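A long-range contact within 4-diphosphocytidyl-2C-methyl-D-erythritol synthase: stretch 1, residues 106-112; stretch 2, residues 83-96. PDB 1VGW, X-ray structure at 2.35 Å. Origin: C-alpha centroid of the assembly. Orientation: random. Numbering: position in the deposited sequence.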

ATOM      1  N   ASN B 106      -7.292  27.035   7.977  1.00 24.96           N
ATOM      2  CA  ASN B 106      -6.841  25.817   7.336  1.00 27.37           C
ATOM      3  C   ASN B 106      -7.876  25.159   6.407  1.00 28.14           C
ATOM      4  O   ASN B 106      -9.069  25.036   6.752  1.00 28.97           O
ATOM      5  CB  ASN B 106      -6.437  24.813   8.442  1.00 21.76           C
ATOM      6  CG  ASN B 106      -5.303  25.268   9.300  1.00 24.99           C
ATOM      7  OD1 ASN B 106      -4.281  25.774   8.823  1.00 24.41           O
ATOM      8  ND2 ASN B 106      -5.387  25.100  10.632  1.00 20.54           N
ATOM      9  N   ILE B 107      -7.443  24.718   5.228  1.00 29.02           N
ATOM     10  CA  ILE B 107      -8.343  23.994   4.264  1.00 26.68           C
ATOM     11  C   ILE B 107      -7.864  22.534   4.174  1.00 27.24           C
ATOM     12  O   ILE B 107      -6.643  22.364   3.880  1.00 27.81           O
ATOM     13  CB  ILE B 107      -8.202  24.582   2.877  1.00 27.26           C
ATOM     14  CG1 ILE B 107      -8.438  26.089   2.810  1.00 24.89           C
ATOM     15  CG2 ILE B 107      -9.040  23.848   1.822  1.00 28.79           C
ATOM     16  CD1 ILE B 107      -9.821  26.558   3.202  1.00 27.54           C
ATOM     17  N   LEU B 108      -8.623  21.551   4.624  1.00 25.18           N
ATOM     18  CA  LEU B 108      -8.184  20.136   4.546  1.00 24.00           C
ATOM     19  C   LEU B 108      -8.754  19.467   3.275  1.00 24.89           C
ATOM     20  O   LEU B 108      -9.982  19.254   3.231  1.00 26.58           O
ATOM     21  CB  LEU B 108      -8.641  19.360   5.766  1.00 16.73           C
ATOM     22  CG  LEU B 108      -7.931  19.576   7.088  1.00 24.13           C
ATOM     23  CD1 LEU B 108      -8.351  20.936   7.739  1.00 18.88           C
ATOM     24  CD2 LEU B 108      -8.271  18.481   8.078  1.00 22.39           C
ATOM     25  N   VAL B 109      -7.979  19.271   2.231  1.00 26.17           N
ATOM     26  CA  VAL B 109      -8.415  18.712   0.947  1.00 26.70           C
ATOM     27  C   VAL B 109      -8.424  17.179   0.973  1.00 27.37           C
ATOM     28  O   VAL B 109      -7.408  16.530   1.119  1.00 27.65           O
ATOM     29  CB  VAL B 109      -7.622  19.240  -0.245  1.00 26.02           C
ATOM     30  CG1 VAL B 109      -8.290  18.978  -1.615  1.00 20.49           C
ATOM     31  CG2 VAL B 109      -7.417  20.776  -0.191  1.00 23.36           C
ATOM     32  N   HIS B 110      -9.621  16.572   0.929  1.00 27.21           N
ATOM     33  CA  HIS B 110      -9.732  15.113   1.051  1.00 28.80           C
ATOM     34  C   HIS B 110     -10.404  14.424  -0.140  1.00 26.49           C
ATOM     35  O   HIS B 110     -11.394  14.946  -0.625  1.00 26.00           O
ATOM     36  CB  HIS B 110     -10.565  14.756   2.286  1.00 26.08           C
ATOM     37  CG  HIS B 110     -10.499  13.322   2.688  1.00 25.67           C
ATOM     38  ND1 HIS B 110      -9.346  12.720   3.128  1.00 29.90           N
ATOM     39  CD2 HIS B 110     -11.456  12.360   2.725  1.00 25.15           C
ATOM     40  CE1 HIS B 110      -9.590  11.429   3.419  1.00 29.44           C
ATOM     41  NE2 HIS B 110     -10.870  11.211   3.185  1.00 26.42           N
ATOM     42  N   ASP B 111      -9.865  13.282  -0.549  1.00 27.94           N
ATOM     43  CA  ASP B 111     -10.479  12.502  -1.679  1.00 27.39           C
ATOM     44  C   ASP B 111     -11.880  11.968  -1.314  1.00 26.01           C
ATOM     45  O   ASP B 111     -12.054  11.409  -0.233  1.00 23.39           O
ATOM     46  CB  ASP B 111      -9.605  11.280  -1.917  1.00 26.67           C
ATOM     47  CG  ASP B 111      -8.296  11.528  -2.616  1.00 25.61           C
ATOM     48  OD1 ASP B 111      -7.311  10.851  -2.236  1.00 31.13           O
ATOM     49  OD2 ASP B 111      -8.213  12.369  -3.514  1.00 24.04           O
ATOM     50  N   ALA B 112     -12.870  12.121  -2.152  1.00 27.43           N
ATOM     51  CA  ALA B 112     -14.215  11.589  -1.986  1.00 32.22           C
ATOM     52  C   ALA B 112     -14.276  10.071  -1.822  1.00 35.34           C
ATOM     53  O   ALA B 112     -15.209   9.515  -1.225  1.00 36.25           O
ATOM     54  CB  ALA B 112     -15.045  11.909  -3.259  1.00 36.42           C
TER
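Stretch 2 (83-96) TRAETVRNGVAKLL

A helix packs nearly antiparallel against a short β-strand through a small apolar seam, which ends in a salt bridge where the strand gives way to loop. Stretch 2 begins with Thr 83 in an extended conformation (phi/psi -143/164°) and is helical from Arg 84 to Leu 96, the helix continuing later in the chain. Thr 83 occupies the N-cap position: its OG1 accepts a weak capping bond from Glu 86 N at 3.4 Å, serving an amide that the first turn leaves without a helical acceptor. Beyond it the i to i+4 ladder is regular as far as Leu 95, as in Val 88 N to Arg 84 O at 2.9 Å and Leu 95 N to Gly 91 O at 2.8 Å.

The axes of strand 106-109 and helix 84-96 make an angle of 155° between their N-to-C directions and approach to 11.1 Å, so the helix runs back along the strand as the strand advances. The register follows from this direction: Ile 107 CA lies 7.9 Å from Val 92 CA, Val 109 CA lies 8.0 Å from Val 88 CA, and Asp 111 CA lies 9.8 Å from Arg 84 CA. Two residues along stretch 1 thus match four along the helix. The strand's alternation puts Ile 107 and Val 109 toward the helix and leaves Asn 106 and Leu 108 out of its reach, while steps of about one helical turn return Arg 84, Val 88 and Val 92 to the side near the strand.

Near the start of the strand, Ile 107, with chi1 and chi2 both m, meets two helix residues. Its CD1 reaches Leu 95 CD1 at 3.8 Å, and its CG2 lies 4.4 Å from Val 92 CG2, a looser contact; the CA-to-CB bond of Val 92 points sideways. Two residues further on, Val 109 (chi1 t) sets CG1 against Val 88 CG2 at 3.8 Å. These are branched aliphatic groups, which interact by shape and by exclusion of water, and all five residues are buried.

Past the strand the contact becomes polar. Arg 84, in the first turn of the helix, extends its side chain with chi1 to chi3 all t, and its NH1 lies 3.0 Å from Asp 111 OD2, forming a salt bridge. The hydrogen bond within it is weak, with an N-H...O angle of 129°, well short of linear. The CA-to-CB bond of Asp 111 points sideways, yet its carboxylate comes nearer to the helix. The guanidinium also passes Val 109, whose CG1 is 4.2 Å from Arg 84 NH1. A water ties the same nitrogen to the strand's backbone: it accepts from Arg 84 NH1 at 3.0 Å and donates from its oxygen to Val 109 O at 2.9 Å. Arg 84 NH2 is hydrogen-bonded elsewhere in the structure. Altogether the two stretches bury 286 Å², both sides summed, a modest area shared among a few side chains.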

ATOM      1  N   THR B  83     -11.374  18.981 -14.378  1.00 53.83           N
ATOM      2  CA  THR B  83     -10.437  18.107 -13.721  1.00 50.58           C
ATOM      3  C   THR B  83     -10.425  18.364 -12.196  1.00 49.49           C
ATOM      4  O   THR B  83     -10.857  19.414 -11.742  1.00 48.45           O
ATOM      5  CB  THR B  83      -8.990  18.228 -14.195  1.00 49.31           C
ATOM      6  OG1 THR B  83      -8.490  19.511 -13.813  1.00 49.47           O
ATOM      7  CG2 THR B  83      -8.814  17.971 -15.674  1.00 47.65           C
ATOM      8  N   ARG B  84      -9.875  17.428 -11.428  1.00 47.36           N
ATOM      9  CA  ARG B  84      -9.762  17.570  -9.981  1.00 45.16           C
ATOM     10  C   ARG B  84      -9.006  18.870  -9.642  1.00 45.11           C
ATOM     11  O   ARG B  84      -9.481  19.665  -8.811  1.00 44.00           O
ATOM     12  CB  ARG B  84      -9.057  16.383  -9.358  1.00 39.88           C
ATOM     13  CG  ARG B  84      -9.362  16.086  -7.891  1.00 40.43           C
ATOM     14  CD  ARG B  84      -8.414  15.089  -7.291  1.00 36.50           C
ATOM     15  NE  ARG B  84      -8.477  14.907  -5.842  1.00 41.12           N
ATOM     16  CZ  ARG B  84      -7.862  15.612  -4.901  1.00 38.55           C
ATOM     17  NH1 ARG B  84      -7.989  15.327  -3.603  1.00 39.55           N
ATOM     18  NH2 ARG B  84      -7.120  16.660  -5.215  1.00 34.33           N
ATOM     19  N   ALA B  85      -7.939  19.164 -10.377  1.00 42.78           N
ATOM     20  CA  ALA B  85      -7.143  20.356 -10.103  1.00 43.67           C
ATOM     21  C   ALA B  85      -7.975  21.620 -10.242  1.00 44.23           C
ATOM     22  O   ALA B  85      -7.974  22.512  -9.370  1.00 45.24           O
ATOM     23  CB  ALA B  85      -5.904  20.386 -10.946  1.00 40.97           C
ATOM     24  N   GLU B  86      -8.795  21.686 -11.282  1.00 43.55           N
ATOM     25  CA  GLU B  86      -9.663  22.818 -11.493  1.00 43.22           C
ATOM     26  C   GLU B  86     -10.771  22.944 -10.470  1.00 41.48           C
ATOM     27  O   GLU B  86     -11.168  24.060 -10.117  1.00 41.59           O
ATOM     28  CB  GLU B  86     -10.229  22.822 -12.924  1.00 46.58           C
ATOM     29  CG  GLU B  86     -10.541  24.265 -13.347  1.00 54.96           C
ATOM     30  CD  GLU B  86     -11.409  24.392 -14.577  1.00 58.31           C
ATOM     31  OE1 GLU B  86     -11.370  23.505 -15.466  1.00 58.77           O
ATOM     32  OE2 GLU B  86     -12.136  25.416 -14.657  1.00 55.98           O
ATOM     33  N   THR B  87     -11.324  21.821  -9.978  1.00 41.01           N
ATOM     34  CA  THR B  87     -12.388  21.905  -8.968  1.00 38.03           C
ATOM     35  C   THR B  87     -11.824  22.303  -7.627  1.00 37.76           C
ATOM     36  O   THR B  87     -12.398  23.160  -6.927  1.00 39.88           O
ATOM     37  CB  THR B  87     -13.362  20.751  -8.940  1.00 40.73           C
ATOM     38  OG1 THR B  87     -13.489  20.085  -7.677  1.00 38.83           O
ATOM     39  CG2 THR B  87     -13.173  19.727 -10.035  1.00 36.11           C
ATOM     40  N   VAL B  88     -10.646  21.818  -7.236  1.00 35.74           N
ATOM     41  CA  VAL B  88     -10.047  22.259  -5.984  1.00 36.54           C
ATOM     42  C   VAL B  88      -9.792  23.780  -6.040  1.00 36.17           C
ATOM     43  O   VAL B  88     -10.138  24.529  -5.143  1.00 34.73           O
ATOM     44  CB  VAL B  88      -8.742  21.543  -5.640  1.00 34.32           C
ATOM     45  CG1 VAL B  88      -8.014  22.297  -4.529  1.00 39.44           C
ATOM     46  CG2 VAL B  88      -9.014  20.121  -5.134  1.00 33.27           C
ATOM     47  N   ARG B  89      -9.290  24.250  -7.162  1.00 36.84           N
ATOM     48  CA  ARG B  89      -8.995  25.671  -7.358  1.00 39.19           C
ATOM     49  C   ARG B  89     -10.234  26.518  -7.183  1.00 40.98           C
ATOM     50  O   ARG B  89     -10.244  27.533  -6.461  1.00 41.90           O
ATOM     51  CB  ARG B  89      -8.422  25.850  -8.772  1.00 42.94           C
ATOM     52  CG  ARG B  89      -7.258  26.765  -8.880  1.00 48.01           C
ATOM     53  CD  ARG B  89      -6.253  26.411  -9.963  1.00 47.46           C
ATOM     54  NE  ARG B  89      -6.924  26.198 -11.248  1.00 51.49           N
ATOM     55  CZ  ARG B  89      -6.572  25.206 -12.071  1.00 54.34           C
ATOM     56  NH1 ARG B  89      -5.569  24.389 -11.752  1.00 51.39           N
ATOM     57  NH2 ARG B  89      -7.258  25.016 -13.189  1.00 53.95           N
ATOM     58  N   ASN B  90     -11.362  26.092  -7.791  1.00 40.01           N
ATOM     59  CA  ASN B  90     -12.599  26.855  -7.659  1.00 37.36           C
ATOM     60  C   ASN B  90     -13.144  26.834  -6.231  1.00 35.80           C
ATOM     61  O   ASN B  90     -13.761  27.783  -5.738  1.00 34.86           O
ATOM     62  CB  ASN B  90     -13.670  26.305  -8.595  1.00 38.27           C
ATOM     63  CG  ASN B  90     -13.401  26.309 -10.061  1.00 39.24           C
ATOM     64  OD1 ASN B  90     -12.594  27.015 -10.648  1.00 35.65           O
ATOM     65  ND2 ASN B  90     -14.155  25.417 -10.775  1.00 42.91           N
ATOM     66  N   GLY B  91     -13.042  25.700  -5.548  1.00 34.33           N
ATOM     67  CA  GLY B  91     -13.591  25.645  -4.184  1.00 31.91           C
ATOM     68  C   GLY B  91     -12.813  26.604  -3.285  1.00 30.51           C
ATOM     69  O   GLY B  91     -13.408  27.388  -2.549  1.00 29.72           O
ATOM     70  N   VAL B  92     -11.495  26.475  -3.278  1.00 30.27           N
ATOM     71  CA  VAL B  92     -10.651  27.372  -2.470  1.00 31.68           C
ATOM     72  C   VAL B  92     -10.932  28.829  -2.822  1.00 31.64           C
ATOM     73  O   VAL B  92     -11.148  29.628  -1.899  1.00 32.74           O
ATOM     74  CB  VAL B  92      -9.157  27.075  -2.657  1.00 35.61           C
ATOM     75  CG1 VAL B  92      -8.294  28.084  -1.879  1.00 34.45           C
ATOM     76  CG2 VAL B  92      -8.802  25.656  -2.233  1.00 32.59           C
ATOM     77  N   ALA B  93     -11.011  29.204  -4.092  1.00 30.89           N
ATOM     78  CA  ALA B  93     -11.293  30.590  -4.459  1.00 32.02           C
ATOM     79  C   ALA B  93     -12.629  31.067  -3.923  1.00 34.78           C
ATOM     80  O   ALA B  93     -12.801  32.201  -3.443  1.00 36.34           O
ATOM     81  CB  ALA B  93     -11.283  30.795  -5.965  1.00 26.56           C
ATOM     82  N   LYS B  94     -13.662  30.239  -4.120  1.00 35.68           N
ATOM     83  CA  LYS B  94     -14.992  30.582  -3.632  1.00 35.08           C
ATOM     84  C   LYS B  94     -15.017  30.649  -2.119  1.00 34.10           C
ATOM     85  O   LYS B  94     -15.640  31.581  -1.590  1.00 34.84           O
ATOM     86  CB  LYS B  94     -16.036  29.645  -4.243  1.00 35.57           C
ATOM     87  CG  LYS B  94     -17.460  29.913  -3.867  1.00 36.88           C
ATOM     88  CD  LYS B  94     -18.495  29.429  -4.883  1.00 38.03           C
ATOM     89  CE  LYS B  94     -19.837  29.253  -4.157  1.00 42.31           C
ATOM     90  NZ  LYS B  94     -21.007  29.280  -5.062  1.00 47.78           N
ATOM     91  N   LEU B  95     -14.283  29.824  -1.371  1.00 33.41           N
ATOM     92  CA  LEU B  95     -14.293  29.943   0.103  1.00 33.87           C
ATOM     93  C   LEU B  95     -13.783  31.325   0.564  1.00 35.39           C
ATOM     94  O   LEU B  95     -14.186  31.853   1.620  1.00 33.63           O
ATOM     95  CB  LEU B  95     -13.502  28.820   0.751  1.00 28.92           C
ATOM     96  CG  LEU B  95     -14.130  27.469   1.001  1.00 25.94           C
ATOM     97  CD1 LEU B  95     -13.081  26.369   1.235  1.00 20.15           C
ATOM     98  CD2 LEU B  95     -15.060  27.459   2.214  1.00 24.21           C
ATOM     99  N   LEU B  96     -12.787  31.875  -0.124  1.00 34.46           N
ATOM    100  CA  LEU B  96     -12.197  33.158   0.180  1.00 34.46           C
ATOM    101  C   LEU B  96     -13.120  34.284  -0.315  1.00 37.14           C
ATOM    102  O   LEU B  96     -13.584  35.123   0.438  1.00 37.36           O
ATOM    103  CB  LEU B  96     -10.868  33.314  -0.514  1.00 28.60           C
ATOM    104  CG  LEU B  96      -9.528  33.027   0.078  1.00 30.50           C
ATOM    105  CD1 LEU B  96      -9.429  32.913   1.568  1.00 25.26           C
ATOM    106  CD2 LEU B  96      -8.803  31.913  -0.636  1.00 24.49           C
TER
HETATM  107  O   HOH W   1      -6.059  16.163  -1.398  1.00 25.78           O